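PDB 5I7I: TRAP solute Binding Protein from Uncultured marine bacterium, which binds aromatic acids such as 3-hydroxybenzoate as the solute-binding component of a TRAP transport system, probably handing them to its membrane partners for uptake. Local coordinates for residues S158-P170 against L181-V193. Sequence-based numbering, arbitrary orientation.
Sequences SAADLNGMKMRGP and LGATPVGMPVPAV. With 3HB (3-hydroxybenzoic acid), chain C.
R168 runs from the strand 166-169 past M188 and V193 to the carboxylate of 3-hydroxybenzoate. Its CB lies 3.8 Å from V186 O; CG, set anti to the backbone N (chi1 173°), meets M188 CG at 3.7 Å, and CD rests on V193 CG2. The chain bends at chi2 and then runs extended, bringing the guanidinium side-on to M188 O, which accepts from NE at 2.9 Å and from NH2 at 2.8 Å, with that oxygen close to the guanidinium plane. At the outer edge NH1 and NH2 each donate almost straight to one ligand oxygen, O1' at 2.9 Å and O2' at 2.7 Å, while P170 CA sits above one face, offset toward its rim. A leucine in its place would probably leave the ligand carboxylate without its paired donors and M188 O without either of its side-chain donors. Strands 166-169 and 184-187 are the parallel pair of a right-handed beta-alpha-beta crossover through helix 172-180, with 184-187 at the sheet edge and 204-207 on the other flank of 166-169, where V206 O takes a further bond from R168 NH1. T184 N to M165 O, M167 N to T184 O, V186 N to M167 O and G169 N to V186 O join the pair. On the helix-covered face M167 CG packs on A183 CB at 3.8 Å; farther back, L162 CD1 reaches L181 CB, and a water bridges N163 OD1 to L181 O.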
loop_
_atom_site.group_PDB
_atom_site.type_symbol
_atom_site.label_atom_id
_atom_site.label_comp_id
_atom_site.label_asym_id
_atom_site.label_seq_id
_atom_site.Cartn_x
_atom_site.Cartn_y
_atom_site.Cartn_z
ATOM N N SER A 158 1.660 22.560 -8.996
ATOM C CA SER A 158 3.050 22.326 -9.357
ATOM C C SER A 158 3.803 22.036 -8.067
ATOM O O SER A 158 3.301 22.267 -6.965
ATOM C CB SER A 158 3.685 23.530 -10.070
ATOM O OG SER A 158 3.941 24.573 -9.146
ATOM N N ALA A 159 5.026 21.540 -8.225
ATOM C CA ALA A 159 5.896 21.273 -7.079
ATOM C C ALA A 159 6.054 22.495 -6.180
ATOM O O ALA A 159 6.080 22.372 -4.947
ATOM C CB ALA A 159 7.265 20.809 -7.569
ATOM N N ALA A 160 6.172 23.686 -6.770
ATOM C CA ALA A 160 6.412 24.875 -5.962
ATOM C C ALA A 160 5.279 25.112 -4.968
ATOM O O ALA A 160 5.503 25.708 -3.905
ATOM C CB ALA A 160 6.564 26.093 -6.865
ATOM N N ASP A 161 4.056 24.687 -5.300
ATOM C CA ASP A 161 2.937 24.873 -4.377
ATOM C C ASP A 161 3.096 24.052 -3.113
ATOM O O ASP A 161 2.432 24.342 -2.113
ATOM C CB ASP A 161 1.614 24.529 -5.045
ATOM C CG ASP A 161 1.239 25.509 -6.117
ATOM O OD1 ASP A 161 1.606 26.701 -6.014
ATOM O OD2 ASP A 161 0.543 25.099 -7.064
ATOM N N LEU A 162 3.956 23.043 -3.132
ATOM C CA LEU A 162 4.234 22.257 -1.943
ATOM C C LEU A 162 5.295 22.865 -1.044
ATOM O O LEU A 162 5.458 22.387 0.083
ATOM C CB LEU A 162 4.695 20.857 -2.345
ATOM C CG LEU A 162 3.628 19.999 -3.019
ATOM C CD1 LEU A 162 4.282 18.775 -3.600
ATOM C CD2 LEU A 162 2.540 19.617 -2.030
ATOM N N ASN A 163 6.026 23.881 -1.505
ATOM C CA ASN A 163 7.063 24.482 -0.673
ATOM C C ASN A 163 6.489 24.936 0.657
ATOM O O ASN A 163 5.480 25.650 0.718
ATOM C CB ASN A 163 7.697 25.667 -1.396
ATOM C CG ASN A 163 8.516 25.247 -2.612
ATOM O OD1 ASN A 163 8.894 24.079 -2.759
ATOM N ND2 ASN A 163 8.779 26.196 -3.499
ATOM N N GLY A 164 7.147 24.521 1.733
ATOM C CA GLY A 164 6.753 24.899 3.070
ATOM C C GLY A 164 5.616 24.083 3.647
ATOM O O GLY A 164 5.310 24.234 4.830
ATOM N N MET A 165 4.968 23.234 2.848
ATOM C CA MET A 165 3.814 22.464 3.292
ATOM C C MET A 165 4.284 21.193 3.980
ATOM O O MET A 165 5.108 20.453 3.435
ATOM C CB MET A 165 2.941 22.093 2.095
ATOM C CG MET A 165 2.388 23.291 1.348
ATOM S SD MET A 165 0.975 24.067 2.161
ATOM C CE MET A 165 -0.329 22.911 1.766
ATOM N N LYS A 166 3.761 20.940 5.174
ATOM C CA LYS A 166 4.091 19.727 5.907
ATOM C C LYS A 166 3.159 18.634 5.411
ATOM O O LYS A 166 1.951 18.687 5.654
ATOM C CB LYS A 166 3.952 19.947 7.408
ATOM C CG LYS A 166 5.003 20.929 7.926
ATOM C CD LYS A 166 4.852 21.265 9.384
ATOM C CE LYS A 166 3.545 21.936 9.627
ATOM N NZ LYS A 166 3.467 22.515 10.982
ATOM N N MET A 167 3.719 17.650 4.721
ATOM C CA MET A 167 2.938 16.667 3.979
ATOM C C MET A 167 3.244 15.274 4.496
ATOM O O MET A 167 4.402 14.850 4.501
ATOM C CB MET A 167 3.240 16.767 2.484
ATOM C CG MET A 167 2.819 18.105 1.905
ATOM S SD MET A 167 1.012 18.369 1.937
ATOM C CE MET A 167 0.461 17.241 0.669
ATOM N N ARG A 168 2.208 14.571 4.927
ATOM C CA ARG A 168 2.366 13.202 5.404
ATOM C C ARG A 168 2.572 12.224 4.248
ATOM O O ARG A 168 1.892 12.297 3.217
ATOM C CB ARG A 168 1.139 12.767 6.202
ATOM C CG ARG A 168 1.121 11.305 6.615
ATOM C CD ARG A 168 0.460 10.375 5.608
ATOM N NE ARG A 168 0.482 9.008 6.114
ATOM C CZ ARG A 168 0.075 7.933 5.443
ATOM N NH1 ARG A 168 -0.398 8.031 4.215
ATOM N NH2 ARG A 168 0.131 6.742 6.024
ATOM N N GLY A 169 3.483 11.279 4.443
ATOM C CA GLY A 169 3.573 10.101 3.622
ATOM C C GLY A 169 3.599 8.846 4.473
ATOM O O GLY A 169 3.858 8.905 5.677
ATOM N N PRO A 170 3.367 7.681 3.847
ATOM C CA PRO A 170 3.231 6.426 4.617
ATOM C C PRO A 170 4.540 5.739 4.959
ATOM O O PRO A 170 4.561 4.926 5.898
ATOM C CB PRO A 170 2.423 5.520 3.668
ATOM C CG PRO A 170 2.771 6.041 2.304
ATOM C CD PRO A 170 2.845 7.528 2.483
ATOM N N LEU A 181 9.848 16.767 -4.089
ATOM C CA LEU A 181 8.878 17.641 -4.732
ATOM C C LEU A 181 8.770 18.991 -4.043
ATOM O O LEU A 181 7.969 19.828 -4.475
ATOM C CB LEU A 181 7.503 16.963 -4.747
ATOM C CG LEU A 181 7.418 15.704 -5.594
ATOM C CD1 LEU A 181 6.053 15.058 -5.453
ATOM C CD2 LEU A 181 7.683 16.022 -7.057
ATOM N N GLY A 182 9.538 19.226 -2.983
ATOM C CA GLY A 182 9.589 20.512 -2.327
ATOM C C GLY A 182 8.902 20.575 -0.989
ATOM O O GLY A 182 8.990 21.609 -0.319
ATOM N N ALA A 183 8.214 19.520 -0.578
ATOM C CA ALA A 183 7.463 19.544 0.667
ATOM C C ALA A 183 8.369 19.284 1.862
ATOM O O ALA A 183 9.530 18.889 1.733
ATOM C CB ALA A 183 6.374 18.477 0.645
ATOM N N THR A 184 7.811 19.555 3.044
ATOM C CA THR A 184 8.413 19.149 4.302
ATOM C C THR A 184 7.769 17.826 4.685
ATOM O O THR A 184 6.583 17.813 5.051
ATOM C CB THR A 184 8.148 20.188 5.376
ATOM O OG1 THR A 184 8.847 21.389 5.039
ATOM C CG2 THR A 184 8.627 19.688 6.739
ATOM N N PRO A 185 8.471 16.702 4.585
ATOM C CA PRO A 185 7.828 15.407 4.819
ATOM C C PRO A 185 7.616 15.108 6.294
ATOM O O PRO A 185 8.417 15.475 7.151
ATOM C CB PRO A 185 8.846 14.425 4.237
ATOM C CG PRO A 185 10.152 15.086 4.448
ATOM C CD PRO A 185 9.903 16.558 4.270
ATOM N N VAL A 186 6.524 14.397 6.573
ATOM C CA VAL A 186 6.245 13.830 7.886
ATOM C C VAL A 186 5.742 12.414 7.648
ATOM O O VAL A 186 4.884 12.202 6.793
ATOM C CB VAL A 186 5.188 14.659 8.643
ATOM C CG1 VAL A 186 5.020 14.137 10.066
ATOM C CG2 VAL A 186 5.579 16.142 8.662
ATOM N N GLY A 187 6.266 11.442 8.377
ATOM C CA GLY A 187 5.830 10.059 8.240
ATOM C C GLY A 187 4.918 9.648 9.382
ATOM O O GLY A 187 5.159 10.001 10.529
ATOM N N MET A 188 3.849 8.907 9.054
ATOM C CA MET A 188 3.028 8.286 10.095
ATOM C C MET A 188 2.066 7.283 9.467
ATOM O O MET A 188 1.660 7.456 8.307
ATOM C CB MET A 188 2.215 9.329 10.867
ATOM C CG MET A 188 1.111 9.979 10.023
ATOM S SD MET A 188 0.463 11.493 10.741
ATOM C CE MET A 188 1.885 12.561 10.511
ATOM N N PRO A 189 1.672 6.232 10.196
ATOM C CA PRO A 189 0.592 5.364 9.707
ATOM C C PRO A 189 -0.704 6.142 9.538
ATOM O O PRO A 189 -0.927 7.178 10.167
ATOM C CB PRO A 189 0.479 4.290 10.793
ATOM C CG PRO A 189 1.850 4.260 11.429
ATOM C CD PRO A 189 2.274 5.704 11.440
ATOM N N VAL A 190 -1.549 5.648 8.650
ATOM C CA VAL A 190 -2.716 6.414 8.214
ATOM C C VAL A 190 -3.697 6.741 9.341
ATOM O O VAL A 190 -4.337 7.801 9.280
ATOM C CB VAL A 190 -3.386 5.785 6.974
ATOM C CG1 VAL A 190 -4.090 4.502 7.317
ATOM C CG2 VAL A 190 -4.346 6.777 6.316
ATOM N N PRO A 191 -3.873 5.922 10.383
ATOM C CA PRO A 191 -4.851 6.299 11.419
ATOM C C PRO A 191 -4.487 7.565 12.182
ATOM O O PRO A 191 -5.351 8.109 12.869
ATOM C CB PRO A 191 -4.891 5.076 12.348
ATOM C CG PRO A 191 -4.368 3.960 11.514
ATOM C CD PRO A 191 -3.310 4.590 10.664
ATOM N N ALA A 192 -3.243 8.036 12.082
ATOM C CA ALA A 192 -2.770 9.235 12.769
ATOM C C ALA A 192 -2.972 10.513 11.958
ATOM O O ALA A 192 -2.795 11.612 12.502
ATOM C CB ALA A 192 -1.274 9.087 13.063
ATOM N N VAL A 193 -3.365 10.396 10.692
ATOM C CA VAL A 193 -3.367 11.543 9.787
ATOM C C VAL A 193 -4.429 12.563 10.185
ATOM O O VAL A 193 -4.178 13.776 10.187
ATOM C CB VAL A 193 -3.580 11.058 8.349
ATOM C CG1 VAL A 193 -3.849 12.227 7.418
ATOM C CG2 VAL A 193 -2.362 10.286 7.883
HETATM C "C1'" 3HB C . -1.342 4.549 3.832
HETATM O "O1'" 3HB C . -1.104 5.513 3.060
HETATM O "O2'" 3HB C . -0.679 4.412 4.893
HETATM C C1 3HB C . -2.474 3.577 3.530
HETATM C C2 3HB C . -3.103 3.631 2.288
HETATM C C3 3HB C . -4.132 2.770 1.999
HETATM C C4 3HB C . -4.566 1.872 2.938
HETATM C C5 3HB C . -3.938 1.812 4.179
HETATM C C6 3HB C . -2.896 2.664 4.482
HETATM O O3 3HB C . -4.737 2.838 0.765
HETATM O O HOH W 1 9.371 22.489 -5.154
HETATM O O HOH W 2 7.901 23.578 6.369
HETATM O O HOH W 3 9.143 22.729 1.826
#